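Local coordinates for putative lipoprotein (Pseudomonas protegens, PDB 4KT3) that probably acts as the immunity protein of a type VI secretion effector-immunity pair, binding and neutralising a partner peptidoglycan glycoside hydrolase, at residues R107-Q110 with R111-M114; K119-A122 with D123-S126; S126-E129 with G130-C133. One frame throughout, in Å; residues are numbered along the deposited sequence.

Contact 1 (R107-Q110 with R111-M114)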
loop_
_atom_site.group_PDB
_atom_site.type_symbol
_atom_site.label_atom_id
_atom_site.label_comp_id
_atom_site.label_asym_id
_atom_site.label_seq_id
_atom_site.Cartn_x
_atom_site.Cartn_y
_atom_site.Cartn_z
ATOM N N ARG B 107 20.460 -8.720 -5.118
ATOM C CA ARG B 107 20.764 -10.147 -4.988
ATOM C C ARG B 107 22.015 -10.376 -4.149
ATOM O O ARG B 107 22.086 -11.322 -3.360
ATOM C CB ARG B 107 20.961 -10.780 -6.367
ATOM C CG ARG B 107 19.668 -10.952 -7.171
ATOM C CD ARG B 107 18.750 -12.027 -6.585
ATOM N NE ARG B 107 17.477 -12.105 -7.309
ATOM C CZ ARG B 107 16.391 -11.391 -7.013
ATOM N NH1 ARG B 107 15.290 -11.528 -7.735
ATOM N NH2 ARG B 107 16.394 -10.536 -5.997
ATOM N N ALA B 108 23.007 -9.510 -4.324
ATOM C CA ALA B 108 24.231 -9.595 -3.542
ATOM C C ALA B 108 23.921 -9.403 -2.054
ATOM O O ALA B 108 24.455 -10.110 -1.200
ATOM C CB ALA B 108 25.248 -8.557 -4.027
ATOM N N LEU B 109 23.062 -8.437 -1.747
ATOM C CA LEU B 109 22.662 -8.190 -0.367
ATOM C C LEU B 109 21.930 -9.395 0.208
ATOM O O LEU B 109 22.149 -9.787 1.358
ATOM C CB LEU B 109 21.747 -6.969 -0.282
ATOM C CG LEU B 109 22.273 -5.761 0.475
ATOM C CD1 LEU B 109 21.148 -4.745 0.605
ATOM C CD2 LEU B 109 22.847 -6.152 1.844
ATOM N N GLN B 110 21.047 -9.975 -0.595
ATOM C CA GLN B 110 20.268 -11.125 -0.150
ATOM C C GLN B 110 21.166 -12.323 0.148
ATOM O O GLN B 110 20.951 -13.028 1.132
ATOM C CB GLN B 110 19.205 -11.472 -1.187
ATOM C CG GLN B 110 18.145 -10.371 -1.280
ATOM C CD GLN B 110 17.296 -10.429 -2.534
ATOM O OE1 GLN B 110 17.717 -10.938 -3.567
ATOM N NE2 GLN B 110 16.088 -9.884 -2.449
ATOM N N ARG B 111 22.187 -12.550 -0.674
ATOM C CA ARG B 111 23.105 -13.643 -0.393
ATOM C C ARG B 111 23.848 -13.391 0.919
ATOM O O ARG B 111 24.165 -14.331 1.645
ATOM C CB ARG B 111 24.101 -13.848 -1.536
ATOM C CG ARG B 111 23.477 -14.398 -2.814
ATOM C CD ARG B 111 24.539 -14.736 -3.867
ATOM N NE ARG B 111 25.281 -13.559 -4.313
ATOM C CZ ARG B 111 24.963 -12.796 -5.358
ATOM N NH1 ARG B 111 23.899 -13.063 -6.095
ATOM N NH2 ARG B 111 25.728 -11.754 -5.673
ATOM N N ARG B 112 24.150 -12.128 1.208
ATOM C CA ARG B 112 24.826 -11.782 2.453
ATOM C C ARG B 112 23.898 -12.026 3.639
ATOM O O ARG B 112 24.312 -12.578 4.657
ATOM C CB ARG B 112 25.282 -10.325 2.420
ATOM C CG ARG B 112 25.881 -9.810 3.709
ATOM C CD ARG B 112 26.074 -8.291 3.659
ATOM N NE ARG B 112 26.642 -7.827 2.392
ATOM C CZ ARG B 112 26.705 -6.547 2.029
ATOM N NH1 ARG B 112 27.230 -6.211 0.859
ATOM N NH2 ARG B 112 26.240 -5.598 2.836
ATOM N N VAL B 113 22.639 -11.623 3.500
ATOM C CA VAL B 113 21.664 -11.828 4.562
ATOM C C VAL B 113 21.505 -13.320 4.837
ATOM O O VAL B 113 21.539 -13.751 5.988
ATOM C CB VAL B 113 20.310 -11.219 4.191
ATOM C CG1 VAL B 113 19.236 -11.630 5.193
ATOM C CG2 VAL B 113 20.431 -9.709 4.121
HETATM N N MSE B 114 21.351 -14.108 3.778
HETATM C CA MSE B 114 21.141 -15.550 3.924
HETATM C C MSE B 114 22.350 -16.253 4.535
HETATM O O MSE B 114 22.192 -17.228 5.266
HETATM C CB MSE B 114 20.762 -16.187 2.580
HETATM C CG MSE B 114 19.316 -15.872 2.171
HETATM SE SE MSE B 114 18.721 -16.814 0.599
HETATM C CE MSE B 114 19.797 -15.865 -0.732
#
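Arg111 folds back along helix 104-117 and lies against Arg107 and Ala108, one turn earlier. Its N-H bonds to Arg107 O at 3.0 Å. Its CG sits beside the backbone N, and the chain then bends at chi3 (-63°). That bend brings the flat guanidinium over the backbone, with Ala108 CA and Arg107 O off-centre below the same face. The guanidinium comes nearest through NH2, 3.4 Å from Ala108 CA. Arg112 takes a different course. CG stands opposite the backbone N (chi1 174°), and the guanidinium turns over Leu109. Leu109 CD2 touches one face near the rim, 3.6 Å from Arg112 NH2. This NH2 is also hydrogen-bonded to Leu9 O of the N-terminal segment. Val113 bonds through its N to Leu109 O, and its CG2 packs on that oxygen at 3.3 Å. Met114, present as selenomethionine, bonds through N to Gln110 O at 2.9 Å. Its bent chain curls CE back to 3.6 Å from Gln110 O. On the preceding turn, Arg107 NH2 donates to Gln110 OE1 at 2.8 Å. The donor lies in the amide plane, on a lone pair, but the bond bends to 134° at the hydrogen. The same NH2 also reaches Leu101 O, and Gln110 NE2 binds Gly90 O. Leu109 meanwhile packs on Val27 and Val30 of helix 21-34. The chemistry is therefore split round the helix: Leu109 joins the apolar packing, while the polar groups of Arg107, Gln110 and Arg112 fasten the helix to backbone carbonyls of neighbouring loops.

Contact 2 (K119-A122 with D123-S126)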
loop_
_atom_site.group_PDB
_atom_site.type_symbol
_atom_site.label_atom_id
_atom_site.label_comp_id
_atom_site.label_asym_id
_atom_site.label_seq_id
_atom_site.Cartn_x
_atom_site.Cartn_y
_atom_site.Cartn_z
ATOM N N LYS B 119 19.164 -19.121 6.449
ATOM C CA LYS B 119 17.827 -19.417 5.933
ATOM C C LYS B 119 17.756 -19.273 4.413
ATOM O O LYS B 119 18.558 -18.552 3.805
ATOM C CB LYS B 119 16.805 -18.463 6.553
ATOM C CG LYS B 119 16.709 -18.531 8.065
ATOM C CD LYS B 119 16.184 -19.870 8.522
ATOM C CE LYS B 119 15.855 -19.852 10.012
ATOM N NZ LYS B 119 17.044 -19.492 10.825
ATOM N N SER B 120 16.777 -19.944 3.810
ATOM C CA SER B 120 16.612 -19.957 2.361
ATOM C C SER B 120 15.238 -19.439 1.940
ATOM O O SER B 120 14.339 -19.281 2.764
ATOM C CB SER B 120 16.769 -21.382 1.837
ATOM O OG SER B 120 15.625 -22.158 2.161
ATOM N N LEU B 121 15.065 -19.200 0.647
ATOM C CA LEU B 121 13.743 -18.859 0.126
ATOM C C LEU B 121 12.749 -20.003 0.363
ATOM O O LEU B 121 11.579 -19.770 0.672
ATOM C CB LEU B 121 13.827 -18.512 -1.362
ATOM C CG LEU B 121 14.621 -17.246 -1.687
ATOM C CD1 LEU B 121 14.784 -17.094 -3.184
ATOM C CD2 LEU B 121 13.938 -16.011 -1.106
ATOM N N ALA B 122 13.211 -21.243 0.237
ATOM C CA ALA B 122 12.337 -22.389 0.456
ATOM C C ALA B 122 11.882 -22.489 1.921
ATOM O O ALA B 122 10.755 -22.915 2.202
ATOM C CB ALA B 122 13.022 -23.671 0.013
ATOM N N ASP B 123 12.751 -22.092 2.848
ATOM C CA ASP B 123 12.417 -22.107 4.280
ATOM C C ASP B 123 11.197 -21.242 4.606
ATOM O O ASP B 123 10.470 -21.522 5.566
ATOM C CB ASP B 123 13.585 -21.605 5.133
ATOM C CG ASP B 123 14.751 -22.582 5.193
ATOM O OD1 ASP B 123 15.890 -22.116 5.421
ATOM O OD2 ASP B 123 14.538 -23.803 5.025
ATOM N N GLU B 124 10.974 -20.190 3.822
ATOM C CA GLU B 124 9.861 -19.270 4.079
ATOM C C GLU B 124 8.745 -19.396 3.033
ATOM O O GLU B 124 7.984 -18.458 2.811
ATOM C CB GLU B 124 10.372 -17.819 4.185
ATOM C CG GLU B 124 11.018 -17.261 2.923
ATOM C CD GLU B 124 11.831 -15.983 3.151
ATOM O OE1 GLU B 124 12.177 -15.648 4.309
ATOM O OE2 GLU B 124 12.148 -15.315 2.150
ATOM N N LYS B 125 8.643 -20.564 2.405
ATOM C CA LYS B 125 7.633 -20.799 1.368
ATOM C C LYS B 125 6.215 -20.491 1.858
ATOM O O LYS B 125 5.451 -19.804 1.178
ATOM C CB LYS B 125 7.721 -22.244 0.866
ATOM C CG LYS B 125 6.796 -22.557 -0.298
ATOM C CD LYS B 125 6.878 -24.033 -0.673
ATOM C CE LYS B 125 5.804 -24.416 -1.685
ATOM N NZ LYS B 125 5.579 -25.895 -1.725
ATOM N N SER B 126 5.868 -21.005 3.035
ATOM C CA SER B 126 4.552 -20.769 3.630
ATOM C C SER B 126 4.298 -19.289 3.884
ATOM O O SER B 126 3.224 -18.774 3.584
ATOM C CB SER B 126 4.421 -21.521 4.952
ATOM O OG SER B 126 4.283 -22.907 4.724
HETATM O O HOH W 1 13.708 -17.966 5.195
#
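Asp123 reaches back to Ser120, and each residue binds the other's backbone N through its side chain. The Asp123 CB lies 3.4 Å from Ser120 O. Next along the chain, CG comes to 3.2 Å from Ser120 OG. At the tip, OD1 accepts the Ser120 N-H at 2.8 Å, from above the carboxylate plane (43° out of it). OD1 also rests against the aliphatic part of Lys119, 3.8 Å from its CD, where the two side chains cross at about a right angle. In return Ser120 OG accepts the Asp123 N-H at 3.0 Å. With OG between the backbone N and the carbonyl carbon (chi1 74°), the hydroxyl lies within bonding distance of the Asp123 amide. Ser120 O takes a weak bond from the same N-H. A water also donates to Ser120 O and to Glu124 OE1, the latter at 2.9 Å. Glu124 is buried, and its OE1 and OE2 are hydrogen-bonded to Ser86 OG and Thr89 OG1, respectively. The chain keeps turning: Glu124 N bonds to Leu121 O and Lys125 N to Ala122 O, each three residues back. The paired bonds of Ser120 and Asp123 have the Ser-x-x-Asp pattern of a capping box, here just ahead of helix 125-129, where Glu124 occupies the N-cap position.

Contact 3 (S126-E129 with G130-C133)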
loop_
_atom_site.group_PDB
_atom_site.type_symbol
_atom_site.label_atom_id
_atom_site.label_comp_id
_atom_site.label_asym_id
_atom_site.label_seq_id
_atom_site.Cartn_x
_atom_site.Cartn_y
_atom_site.Cartn_z
ATOM N N SER B 126 5.868 -21.005 3.035
ATOM C CA SER B 126 4.552 -20.769 3.630
ATOM C C SER B 126 4.298 -19.289 3.884
ATOM O O SER B 126 3.224 -18.774 3.584
ATOM C CB SER B 126 4.421 -21.521 4.952
ATOM O OG SER B 126 4.283 -22.907 4.724
ATOM N N GLN B 127 5.289 -18.600 4.431
ATOM C CA GLN B 127 5.126 -17.180 4.706
ATOM C C GLN B 127 5.006 -16.429 3.386
ATOM O O GLN B 127 4.223 -15.486 3.280
ATOM C CB GLN B 127 6.283 -16.642 5.553
ATOM C CG GLN B 127 6.275 -17.125 7.007
ATOM C CD GLN B 127 6.617 -18.590 7.145
ATOM O OE1 GLN B 127 7.486 -19.113 6.446
ATOM N NE2 GLN B 127 5.925 -19.271 8.055
ATOM N N ARG B 128 5.789 -16.818 2.384
ATOM C CA ARG B 128 5.708 -16.157 1.094
ATOM C C ARG B 128 4.319 -16.343 0.492
ATOM O O ARG B 128 3.754 -15.405 -0.082
ATOM C CB ARG B 128 6.797 -16.652 0.121
ATOM C CG ARG B 128 6.788 -15.926 -1.223
ATOM C CD ARG B 128 8.057 -16.192 -2.032
ATOM N NE ARG B 128 8.312 -17.623 -2.169
ATOM C CZ ARG B 128 9.238 -18.308 -1.500
ATOM N NH1 ARG B 128 10.052 -17.714 -0.636
ATOM N NH2 ARG B 128 9.350 -19.612 -1.695
ATOM N N GLU B 129 3.755 -17.539 0.645
ATOM C CA GLU B 129 2.400 -17.798 0.156
ATOM C C GLU B 129 1.405 -16.847 0.803
ATOM O O GLU B 129 0.414 -16.458 0.181
ATOM C CB GLU B 129 1.997 -19.251 0.396
ATOM C CG GLU B 129 2.752 -20.212 -0.524
ATOM C CD GLU B 129 2.595 -21.676 -0.147
ATOM O OE1 GLU B 129 1.901 -21.970 0.848
ATOM O OE2 GLU B 129 3.180 -22.529 -0.852
ATOM N N GLY B 130 1.696 -16.460 2.041
ATOM C CA GLY B 130 0.908 -15.472 2.758
ATOM C C GLY B 130 0.904 -14.067 2.168
ATOM O O GLY B 130 0.123 -13.216 2.628
ATOM N N LEU B 131 1.755 -13.801 1.175
ATOM C CA LEU B 131 1.684 -12.532 0.451
ATOM C C LEU B 131 0.587 -12.553 -0.616
ATOM O O LEU B 131 0.204 -11.516 -1.140
ATOM C CB LEU B 131 3.023 -12.193 -0.216
ATOM C CG LEU B 131 4.253 -12.164 0.690
ATOM C CD1 LEU B 131 5.502 -11.814 -0.134
ATOM C CD2 LEU B 131 4.053 -11.184 1.831
ATOM N N GLY B 132 0.083 -13.741 -0.938
ATOM C CA GLY B 132 -1.015 -13.855 -1.889
ATOM C C GLY B 132 -0.606 -13.591 -3.329
ATOM O O GLY B 132 -1.432 -13.167 -4.145
ATOM N N CYS B 133 0.653 -13.871 -3.649
ATOM C CA CYS B 133 1.214 -13.546 -4.961
ATOM C C CYS B 133 1.669 -14.760 -5.762
ATOM O O CYS B 133 2.044 -14.629 -6.930
ATOM C CB CYS B 133 2.396 -12.599 -4.797
ATOM S SG CYS B 133 1.937 -10.905 -4.467
HETATM O O HOH W 2 2.877 -15.163 -2.568
#
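A type I beta turn from Glu129 to Gly132 ends the short helix 125-129. Gly132 N closes it on Glu129 O at 3.0 Å. Gly132 is also where the chain leaves helical angles, with a positive phi of 73°. One turn back, Gly130 N bonds to Ser126 O at 3.2 Å, the last helical bond here. The next amide shortens its reach by one residue: Leu131 N bonds to Arg128 O at 2.9 Å. The Leu131 side chain follows. Its CB lies 3.3 Å from Arg128 O, and CG lies beside it on the same oxygen. CD1 lies loosely beside the aliphatic chain of Arg128, 4.4 Å from its CG. Both side chains pack on Tyr62 and Trp93 of the sheet. The Arg128 guanidinium turns elsewhere, to Leu121 O through NH1 and to Glu134 in a salt bridge through NE. Cys133 joins Cys98 in a disulfide, which ties this C-terminal tail to the region between strands 92-94 and 99-100. Arg128 O has a second donor: a water at 2.6 Å, which in turn accepts the Cys133 N-H at 2.8 Å.

How the contacts relate
The three contacts follow one another along the C-terminal part of the chain. Contact 1 lies within helix 104-117 and is partly buried. Contact 2 is a surface turn, and contact 3 is partly buried again. Contacts 2 and 3 both use helix 125-129: one leads into it, the other leaves it, and they share Ser126. The Arg128 guanidinium also joins these two. Met114 of contact 1 packs on Lys119 and Ser120 of contact 2, whereas contacts 1 and 3 stay about 9 Å apart at their nearest atoms. Regular helical bonds dominate contact 1, reciprocal side-chain-to-backbone bonds contact 2, and turn and water bonds contact 3.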